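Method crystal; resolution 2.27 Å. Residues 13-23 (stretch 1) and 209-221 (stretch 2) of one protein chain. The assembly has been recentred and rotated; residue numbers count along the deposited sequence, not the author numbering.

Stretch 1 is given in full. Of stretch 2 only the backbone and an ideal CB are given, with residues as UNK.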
ATOM      1  N   ASN A  13      -7.549  20.439   3.756  1.00 28.81           N
ATOM      2  CA  ASN A  13      -7.487  21.701   3.056  1.00 31.49           C
ATOM      3  C   ASN A  13      -8.268  21.663   1.748  1.00 34.46           C
ATOM      4  O   ASN A  13      -9.072  22.554   1.477  1.00 37.57           O
ATOM      5  CB  ASN A  13      -6.036  22.077   2.759  1.00 31.88           C
ATOM      6  CG  ASN A  13      -5.925  23.428   2.093  1.00 37.38           C
ATOM      7  OD1 ASN A  13      -6.322  24.440   2.673  1.00 42.74           O
ATOM      8  ND2 ASN A  13      -5.473  23.443   0.841  1.00 31.83           N
ATOM      9  N   ILE A  14      -8.028  20.625   0.947  1.00 33.92           N
ATOM     10  CA  ILE A  14      -8.738  20.462  -0.316  1.00 34.84           C
ATOM     11  C   ILE A  14     -10.239  20.363  -0.084  1.00 34.77           C
ATOM     12  O   ILE A  14     -11.031  21.035  -0.750  1.00 44.31           O
ATOM     13  CB  ILE A  14      -8.287  19.209  -1.091  1.00 36.81           C
ATOM     14  CG1 ILE A  14      -6.821  19.334  -1.542  1.00 30.55           C
ATOM     15  CG2 ILE A  14      -9.276  18.928  -2.247  1.00 30.17           C
ATOM     16  CD1 ILE A  14      -6.574  20.418  -2.604  1.00 27.05           C
ATOM     17  N   ALA A  15     -10.628  19.548   0.885  1.00 31.76           N
ATOM     18  CA  ALA A  15     -12.043  19.343   1.149  1.00 39.29           C
ATOM     19  C   ALA A  15     -12.740  20.669   1.458  1.00 41.06           C
ATOM     20  O   ALA A  15     -13.856  20.907   0.998  1.00 41.62           O
ATOM     21  CB  ALA A  15     -12.233  18.359   2.294  1.00 32.90           C
ATOM     22  N   ASP A  16     -12.090  21.529   2.240  1.00 45.94           N
ATOM     23  CA  ASP A  16     -12.716  22.802   2.608  1.00 45.66           C
ATOM     24  C   ASP A  16     -12.597  23.850   1.494  1.00 46.10           C
ATOM     25  O   ASP A  16     -13.387  24.784   1.416  1.00 52.22           O
ATOM     26  CB  ASP A  16     -12.093  23.315   3.900  1.00 43.87           C
ATOM     27  CG  ASP A  16     -12.227  22.313   5.026  1.00 41.57           C
ATOM     28  OD1 ASP A  16     -13.012  21.357   4.867  1.00 50.75           O
ATOM     29  OD2 ASP A  16     -11.553  22.469   6.060  1.00 38.27           O
ATOM     30  N   ALA A  17     -11.614  23.672   0.622  1.00 44.82           N
ATOM     31  CA  ALA A  17     -11.372  24.614  -0.463  1.00 51.50           C
ATOM     32  C   ALA A  17     -12.456  24.542  -1.527  1.00 60.05           C
ATOM     33  O   ALA A  17     -12.791  25.558  -2.143  1.00 62.77           O
ATOM     34  CB  ALA A  17     -10.014  24.361  -1.094  1.00 45.58           C
ATOM     35  N   ALA A  18     -12.983  23.337  -1.758  1.00 61.31           N
ATOM     36  CA  ALA A  18     -14.022  23.135  -2.765  1.00 65.10           C
ATOM     37  C   ALA A  18     -15.254  23.968  -2.428  1.00 67.40           C
ATOM     38  O   ALA A  18     -16.062  23.594  -1.570  1.00 62.00           O
ATOM     39  CB  ALA A  18     -14.380  21.645  -2.873  1.00 55.42           C
ATOM     40  N   THR A  19     -15.380  25.100  -3.120  1.00 71.04           N
ATOM     41  CA  THR A  19     -16.391  26.098  -2.800  1.00 65.13           C
ATOM     42  C   THR A  19     -17.042  26.682  -4.052  1.00 66.02           C
ATOM     43  O   THR A  19     -17.125  27.902  -4.200  1.00 72.34           O
ATOM     44  CB  THR A  19     -15.777  27.250  -1.969  1.00 63.88           C
ATOM     45  OG1 THR A  19     -14.481  27.570  -2.494  1.00 65.94           O
ATOM     46  CG2 THR A  19     -15.628  26.854  -0.500  1.00 62.31           C
ATOM     47  N   ILE A  20     -17.516  25.816  -4.940  1.00 59.32           N
ATOM     48  CA  ILE A  20     -18.223  26.248  -6.142  1.00 56.50           C
ATOM     49  C   ILE A  20     -18.925  25.039  -6.746  1.00 55.81           C
ATOM     50  O   ILE A  20     -18.338  23.962  -6.863  1.00 61.19           O
ATOM     51  CB  ILE A  20     -17.276  26.892  -7.174  1.00 57.29           C
ATOM     52  CG1 ILE A  20     -17.926  26.900  -8.563  1.00 55.46           C
ATOM     53  CG2 ILE A  20     -15.933  26.173  -7.188  1.00 60.49           C
ATOM     54  CD1 ILE A  20     -17.005  27.351  -9.684  1.00 51.89           C
ATOM     55  N   ASP A  21     -20.190  25.212  -7.108  1.00 50.90           N
ATOM     56  CA  ASP A  21     -20.955  24.106  -7.658  1.00 40.91           C
ATOM     57  C   ASP A  21     -20.758  23.989  -9.159  1.00 38.57           C
ATOM     58  O   ASP A  21     -21.291  24.801  -9.926  1.00 36.85           O
ATOM     59  CB  ASP A  21     -22.438  24.263  -7.326  1.00 44.73           C
ATOM     60  CG  ASP A  21     -23.218  22.978  -7.545  1.00 44.35           C
ATOM     61  OD1 ASP A  21     -22.632  22.013  -8.103  1.00 41.69           O
ATOM     62  OD2 ASP A  21     -24.401  22.921  -7.137  1.00 37.85           O
ATOM     63  N   SER A  22     -20.017  22.973  -9.590  1.00 34.20           N
ATOM     64  CA  SER A  22     -19.822  22.778 -11.021  1.00 33.31           C
ATOM     65  C   SER A  22     -21.101  22.304 -11.717  1.00 30.11           C
ATOM     66  O   SER A  22     -21.246  22.490 -12.928  1.00 28.55           O
ATOM     67  CB  SER A  22     -18.695  21.775 -11.300  1.00 30.84           C
ATOM     68  OG  SER A  22     -17.421  22.326 -11.022  1.00 35.29           O
ATOM     69  N   THR A  23     -22.018  21.696 -10.969  1.00 24.17           N
ATOM     70  CA  THR A  23     -23.237  21.166 -11.574  1.00 32.00           C
ATOM     71  C   THR A  23     -24.154  22.290 -12.050  1.00 34.00           C
ATOM     72  O   THR A  23     -25.170  22.021 -12.699  1.00 35.66           O
ATOM     73  CB  THR A  23     -24.038  20.231 -10.617  1.00 27.58           C
ATOM     74  OG1 THR A  23     -24.640  20.980  -9.559  1.00 31.69           O
ATOM     75  CG2 THR A  23     -23.142  19.129 -10.050  1.00 27.95           C
ATOM     76  N   UNK A 209     -21.300  14.636   1.245  1.00 14.57           N
ATOM     77  CA  UNK A 209     -20.920  16.048   1.085  1.00 18.95           C
ATOM     78  C   UNK A 209     -19.621  16.422   1.802  1.00 15.39           C
ATOM     79  O   UNK A 209     -19.161  15.708   2.681  1.00 16.49           O
ATOM     80  CB  UNK A 209     -22.049  16.942   1.601  1.00 18.95           C
ATOM     81  N   UNK A 210     -19.023  17.525   1.377  1.00 21.12           N
ATOM     82  CA  UNK A 210     -17.837  18.108   2.035  1.00 23.69           C
ATOM     83  C   UNK A 210     -16.543  17.291   1.960  1.00 23.16           C
ATOM     84  O   UNK A 210     -15.599  17.550   2.718  1.00 27.27           O
ATOM     85  CB  UNK A 210     -18.164  18.342   3.511  1.00 23.69           C
ATOM     86  N   UNK A 211     -16.463  16.342   1.034  1.00 20.84           N
ATOM     87  CA  UNK A 211     -15.188  15.661   0.782  1.00 20.22           C
ATOM     88  C   UNK A 211     -14.762  15.721  -0.691  1.00 26.26           C
ATOM     89  O   UNK A 211     -14.261  14.720  -1.261  1.00 18.16           O
ATOM     90  CB  UNK A 211     -15.288  14.200   1.225  1.00 20.22           C
ATOM     91  N   UNK A 212     -14.974  16.903  -1.284  1.00 21.74           N
ATOM     92  CA  UNK A 212     -14.532  17.256  -2.634  1.00 23.02           C
ATOM     93  C   UNK A 212     -15.309  16.536  -3.736  1.00 19.81           C
ATOM     94  O   UNK A 212     -15.993  17.187  -4.522  1.00 23.43           O
ATOM     95  CB  UNK A 212     -13.041  16.945  -2.782  1.00 23.02           C
ATOM     96  N   UNK A 213     -15.214  15.212  -3.815  1.00 19.14           N
ATOM     97  CA  UNK A 213     -16.101  14.457  -4.706  1.00 16.68           C
ATOM     98  C   UNK A 213     -17.404  14.208  -3.962  1.00 18.22           C
ATOM     99  O   UNK A 213     -17.389  13.581  -2.916  1.00 21.42           O
ATOM    100  CB  UNK A 213     -15.463  13.141  -5.156  1.00 16.68           C
ATOM    101  N   UNK A 214     -18.519  14.687  -4.494  1.00 15.51           N
ATOM    102  CA  UNK A 214     -19.803  14.571  -3.812  1.00 15.77           C
ATOM    103  C   UNK A 214     -20.744  13.642  -4.583  1.00 15.61           C
ATOM    104  O   UNK A 214     -20.507  13.346  -5.756  1.00 14.49           O
ATOM    105  CB  UNK A 214     -20.441  15.951  -3.640  1.00 15.77           C
ATOM    106  N   UNK A 215     -21.818  13.210  -3.935  1.00 12.84           N
ATOM    107  CA  UNK A 215     -22.831  12.412  -4.597  1.00 12.28           C
ATOM    108  C   UNK A 215     -23.437  13.216  -5.729  1.00 15.20           C
ATOM    109  O   UNK A 215     -23.609  12.722  -6.848  1.00 16.69           O
ATOM    110  CB  UNK A 215     -23.909  11.961  -3.610  1.00 12.28           C
ATOM    111  N   UNK A 216     -23.700  14.487  -5.457  1.00 13.85           N
ATOM    112  CA  UNK A 216     -24.287  15.369  -6.450  1.00 16.77           C
ATOM    113  C   UNK A 216     -23.477  15.379  -7.746  1.00 13.62           C
ATOM    114  O   UNK A 216     -24.016  15.271  -8.859  1.00 14.21           O
ATOM    115  CB  UNK A 216     -24.399  16.788  -5.889  1.00 16.77           C
ATOM    116  N   UNK A 217     -22.172  15.543  -7.584  1.00 11.65           N
ATOM    117  CA  UNK A 217     -21.236  15.522  -8.685  1.00 13.44           C
ATOM    118  C   UNK A 217     -21.230  14.151  -9.407  1.00 13.33           C
ATOM    119  O   UNK A 217     -21.210  14.089 -10.633  1.00 13.58           O
ATOM    120  CB  UNK A 217     -19.835  15.862  -8.172  1.00 13.44           C
ATOM    121  N   UNK A 218     -21.283  13.053  -8.659  1.00 15.82           N
ATOM    122  CA  UNK A 218     -21.307  11.739  -9.303  1.00 14.18           C
ATOM    123  C   UNK A 218     -22.562  11.605 -10.182  1.00 15.81           C
ATOM    124  O   UNK A 218     -22.481  11.126 -11.317  1.00 12.68           O
ATOM    125  CB  UNK A 218     -21.266  10.627  -8.253  1.00 14.18           C
ATOM    126  N   UNK A 219     -23.701  12.085  -9.678  1.00 13.76           N
ATOM    127  CA  UNK A 219     -24.949  12.051 -10.424  1.00 12.12           C
ATOM    128  C   UNK A 219     -24.853  12.870 -11.692  1.00 14.48           C
ATOM    129  O   UNK A 219     -25.248  12.420 -12.774  1.00 15.18           O
ATOM    130  CB  UNK A 219     -26.104  12.559  -9.559  1.00 12.12           C
ATOM    131  N   UNK A 220     -24.300  14.067 -11.565  1.00 11.77           N
ATOM    132  CA  UNK A 220     -24.078  14.915 -12.721  1.00 12.07           C
ATOM    133  C   UNK A 220     -23.185  14.245 -13.806  1.00 16.18           C
ATOM    134  O   UNK A 220     -23.491  14.250 -15.025  1.00 17.93           O
ATOM    135  CB  UNK A 220     -23.443  16.229 -12.260  1.00 12.07           C
ATOM    136  N   UNK A 221     -22.085  13.661 -13.351  1.00 11.88           N
ATOM    137  CA  UNK A 221     -21.181  12.923 -14.228  1.00 13.83           C
ATOM    138  C   UNK A 221     -21.898  11.791 -14.972  1.00 13.68           C
ATOM    139  O   UNK A 221     -21.859  11.703 -16.198  1.00 12.90           O
ATOM    140  CB  UNK A 221     -20.016  12.355 -13.415  1.00 13.83           C
TER

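Position 209 is extended and finds nothing of stretch 1 near its CB, so almost any side chain would do; it is Glu-209. Position 210 has phi 67° and psi 18°, a left-handed bend that favours glycine, asparagine or aspartate. Its CB points sideways, and its useful group is the carbonyl, with O 3.5 Å from Ala-15 CB. Asn-210 suits the bend; water 2 lies within hydrogen-bonding distance of both Asn-210 O, 3.0 Å, and Asp-16 OD1, 2.7 Å.

At 211 CA comes nearest to the CA of Ala-15, 4.9 Å, while CB points away; the side chain is free to vary. It is Tyr-211, whose CA lies 4.3 Å from Ala-15 CB.

Position 212 again has positive phi (71°), with psi -64°, a strained turn where glycine would be easy. Yet the ideal CB stands 4.3 Å from Ile-14 CG2 and 4.9 Å from Ala-18 CB, an apolar ledge at the helix end that would reward a large flat or branched side chain. Tyr-212 takes it with chi1 t: Ile-14 CG2 sits over one ring face, 4.1 Å from the centroid, and Ala-18 CB meets the edge, 3.9 Å from CD1. Its N donates to water 1 at 2.8 Å, which in turn donates to Ala-15 O at 2.7 Å.

Position 213 has nothing of stretch 1 within 5.5 Å of its CB, which leaves the choice open; it is Leu-213. Position 214, just before a helix, calls for serine, threonine, aspartate or asparagine, and Thr-214 OG1 caps it by accepting from the backbone N of 217 at 3.1 Å. Position 215 is as free of stretch 1 as 213; it is Arg-215.

Position 216 points toward stretch 1, where Asp-21 and the Thr-23 hydroxyl offer charge and an acceptor; a long basic chain fits. Lys-216 NZ donates to Thr-23 OG1 at 3.2 Å and lies 4.4 Å from Asp-21 OD2, too far for a salt bridge. Thr-23 OG1 itself donates to Asp-21 OD1 at 2.7 Å.

At 217 CB points sideways, 5.0 Å from Thr-23 CG2, so a mid-sized apolar chain could reach back. Leu-217 does: CD1 is 3.8 Å from Thr-23 CG2 and 4.4 Å from Ser-22 CB.

Positions 218 and 219 find nothing of stretch 1 near CB, so it sets no demand there; they are Met-218 and Val-219.

Position 220 points toward Thr-23, its CB 3.7 Å from CG2; an aromatic or broad aliphatic group would cover that residue. Thr-23 CA lies over the face of the five-membered ring of Trp-220, 3.8 Å from its centroid. Position 221 has nothing of stretch 1 within 5.5 Å of its CB; it is Phe-221.

Stretch 2, residues 209-221: ENYYLTRKLMVWF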
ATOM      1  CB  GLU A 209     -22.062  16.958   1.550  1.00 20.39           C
ATOM      2  CG  GLU A 209     -23.410  16.659   0.897  1.00 28.81           C
ATOM      3  CD  GLU A 209     -24.522  17.567   1.404  1.00 52.53           C
ATOM      4  OE1 GLU A 209     -24.207  18.571   2.086  1.00 54.32           O
ATOM      5  OE2 GLU A 209     -25.709  17.280   1.118  1.00 61.73           O
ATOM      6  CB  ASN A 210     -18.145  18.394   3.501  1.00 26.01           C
ATOM      7  CG  ASN A 210     -19.343  19.297   3.670  1.00 24.93           C
ATOM      8  OD1 ASN A 210     -19.456  20.329   2.998  1.00 29.09           O
ATOM      9  ND2 ASN A 210     -20.253  18.909   4.553  1.00 24.00           N
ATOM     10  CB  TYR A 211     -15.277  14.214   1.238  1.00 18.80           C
ATOM     11  CG  TYR A 211     -15.512  14.029   2.730  1.00 18.61           C
ATOM     12  CD1 TYR A 211     -14.451  13.987   3.618  1.00 22.63           C
ATOM     13  CD2 TYR A 211     -16.809  13.889   3.241  1.00 19.23           C
ATOM     14  CE1 TYR A 211     -14.663  13.783   4.992  1.00 24.69           C
ATOM     15  CE2 TYR A 211     -17.037  13.703   4.600  1.00 20.81           C
ATOM     16  CZ  TYR A 211     -15.957  13.654   5.470  1.00 25.31           C
ATOM     17  OH  TYR A 211     -16.162  13.465   6.821  1.00 27.49           O
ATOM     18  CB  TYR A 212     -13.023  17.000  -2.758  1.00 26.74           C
ATOM     19  CG  TYR A 212     -12.404  17.442  -4.060  1.00 28.83           C
ATOM     20  CD1 TYR A 212     -12.247  18.794  -4.351  1.00 35.32           C
ATOM     21  CD2 TYR A 212     -11.969  16.509  -5.001  1.00 29.36           C
ATOM     22  CE1 TYR A 212     -11.677  19.212  -5.547  1.00 32.05           C
ATOM     23  CE2 TYR A 212     -11.401  16.917  -6.202  1.00 33.60           C
ATOM     24  CZ  TYR A 212     -11.256  18.267  -6.466  1.00 30.30           C
ATOM     25  OH  TYR A 212     -10.700  18.674  -7.655  1.00 32.15           O
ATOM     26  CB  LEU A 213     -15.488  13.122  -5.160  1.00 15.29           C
ATOM     27  CG  LEU A 213     -16.436  12.255  -6.033  1.00 16.54           C
ATOM     28  CD1 LEU A 213     -16.767  12.962  -7.346  1.00 11.65           C
ATOM     29  CD2 LEU A 213     -15.839  10.877  -6.343  1.00 14.77           C
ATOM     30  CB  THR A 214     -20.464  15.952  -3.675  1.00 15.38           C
ATOM     31  OG1 THR A 214     -20.680  16.485  -4.985  1.00 12.29           O
ATOM     32  CG2 THR A 214     -19.538  16.912  -2.931  1.00 16.65           C
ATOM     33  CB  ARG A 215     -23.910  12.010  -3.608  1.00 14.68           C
ATOM     34  CG  ARG A 215     -25.156  11.386  -4.219  1.00 18.00           C
ATOM     35  CD  ARG A 215     -26.295  11.380  -3.189  1.00 16.85           C
ATOM     36  NE  ARG A 215     -26.236  10.215  -2.325  1.00 23.88           N
ATOM     37  CZ  ARG A 215     -26.496  10.222  -1.018  1.00 24.65           C
ATOM     38  NH1 ARG A 215     -26.837  11.343  -0.399  1.00 25.58           N
ATOM     39  NH2 ARG A 215     -26.398   9.097  -0.322  1.00 24.84           N
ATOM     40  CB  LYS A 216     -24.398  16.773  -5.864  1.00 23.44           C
ATOM     41  CG  LYS A 216     -25.378  17.632  -6.598  1.00 30.04           C
ATOM     42  CD  LYS A 216     -25.590  18.965  -5.908  1.00 35.40           C
ATOM     43  CE  LYS A 216     -26.863  19.603  -6.458  1.00 44.54           C
ATOM     44  NZ  LYS A 216     -26.938  19.456  -7.956  1.00 40.41           N
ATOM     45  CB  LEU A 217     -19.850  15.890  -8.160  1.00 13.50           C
ATOM     46  CG  LEU A 217     -18.907  16.624  -9.094  1.00 19.58           C
ATOM     47  CD1 LEU A 217     -19.605  17.796  -9.743  1.00 16.42           C
ATOM     48  CD2 LEU A 217     -17.724  17.108  -8.279  1.00 23.47           C
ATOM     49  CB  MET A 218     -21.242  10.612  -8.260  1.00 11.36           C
ATOM     50  CG  MET A 218     -19.819  10.314  -7.745  1.00 14.61           C
ATOM     51  SD  MET A 218     -18.613  10.021  -9.077  1.00 13.89           S
ATOM     52  CE  MET A 218     -19.385   8.638  -9.936  1.00 15.63           C
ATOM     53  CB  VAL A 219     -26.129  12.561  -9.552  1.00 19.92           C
ATOM     54  CG1 VAL A 219     -27.389  12.792 -10.399  1.00 13.43           C
ATOM     55  CG2 VAL A 219     -26.395  11.567  -8.426  1.00 12.61           C
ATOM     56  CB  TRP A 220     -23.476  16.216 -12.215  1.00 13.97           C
ATOM     57  CG  TRP A 220     -23.309  17.310 -13.200  1.00 16.82           C
ATOM     58  CD1 TRP A 220     -24.292  18.110 -13.721  1.00 17.56           C
ATOM     59  CD2 TRP A 220     -22.070  17.790 -13.735  1.00 17.28           C
ATOM     60  NE1 TRP A 220     -23.735  19.041 -14.565  1.00 16.65           N
ATOM     61  CE2 TRP A 220     -22.376  18.867 -14.590  1.00 18.11           C
ATOM     62  CE3 TRP A 220     -20.731  17.409 -13.576  1.00 18.85           C
ATOM     63  CZ2 TRP A 220     -21.391  19.559 -15.301  1.00 17.78           C
ATOM     64  CZ3 TRP A 220     -19.753  18.099 -14.269  1.00 19.74           C
ATOM     65  CH2 TRP A 220     -20.087  19.167 -15.127  1.00 21.17           C
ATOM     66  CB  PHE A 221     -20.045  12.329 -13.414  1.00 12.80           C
ATOM     67  CG  PHE A 221     -19.027  13.329 -12.949  1.00 12.64           C
ATOM     68  CD1 PHE A 221     -18.696  14.424 -13.732  1.00 10.27           C
ATOM     69  CD2 PHE A 221     -18.349  13.122 -11.750  1.00 11.30           C
ATOM     70  CE1 PHE A 221     -17.726  15.316 -13.304  1.00 15.18           C
ATOM     71  CE2 PHE A 221     -17.378  13.994 -11.316  1.00  9.93           C
ATOM     72  CZ  PHE A 221     -17.054  15.088 -12.088  1.00 13.76           C
TER
HETATM   73  O   HOH W   1     -15.732  19.398  -0.270  1.00 32.14           O
HETATM   74  O   HOH W   2     -15.299  20.172   4.079  1.00 34.12           O
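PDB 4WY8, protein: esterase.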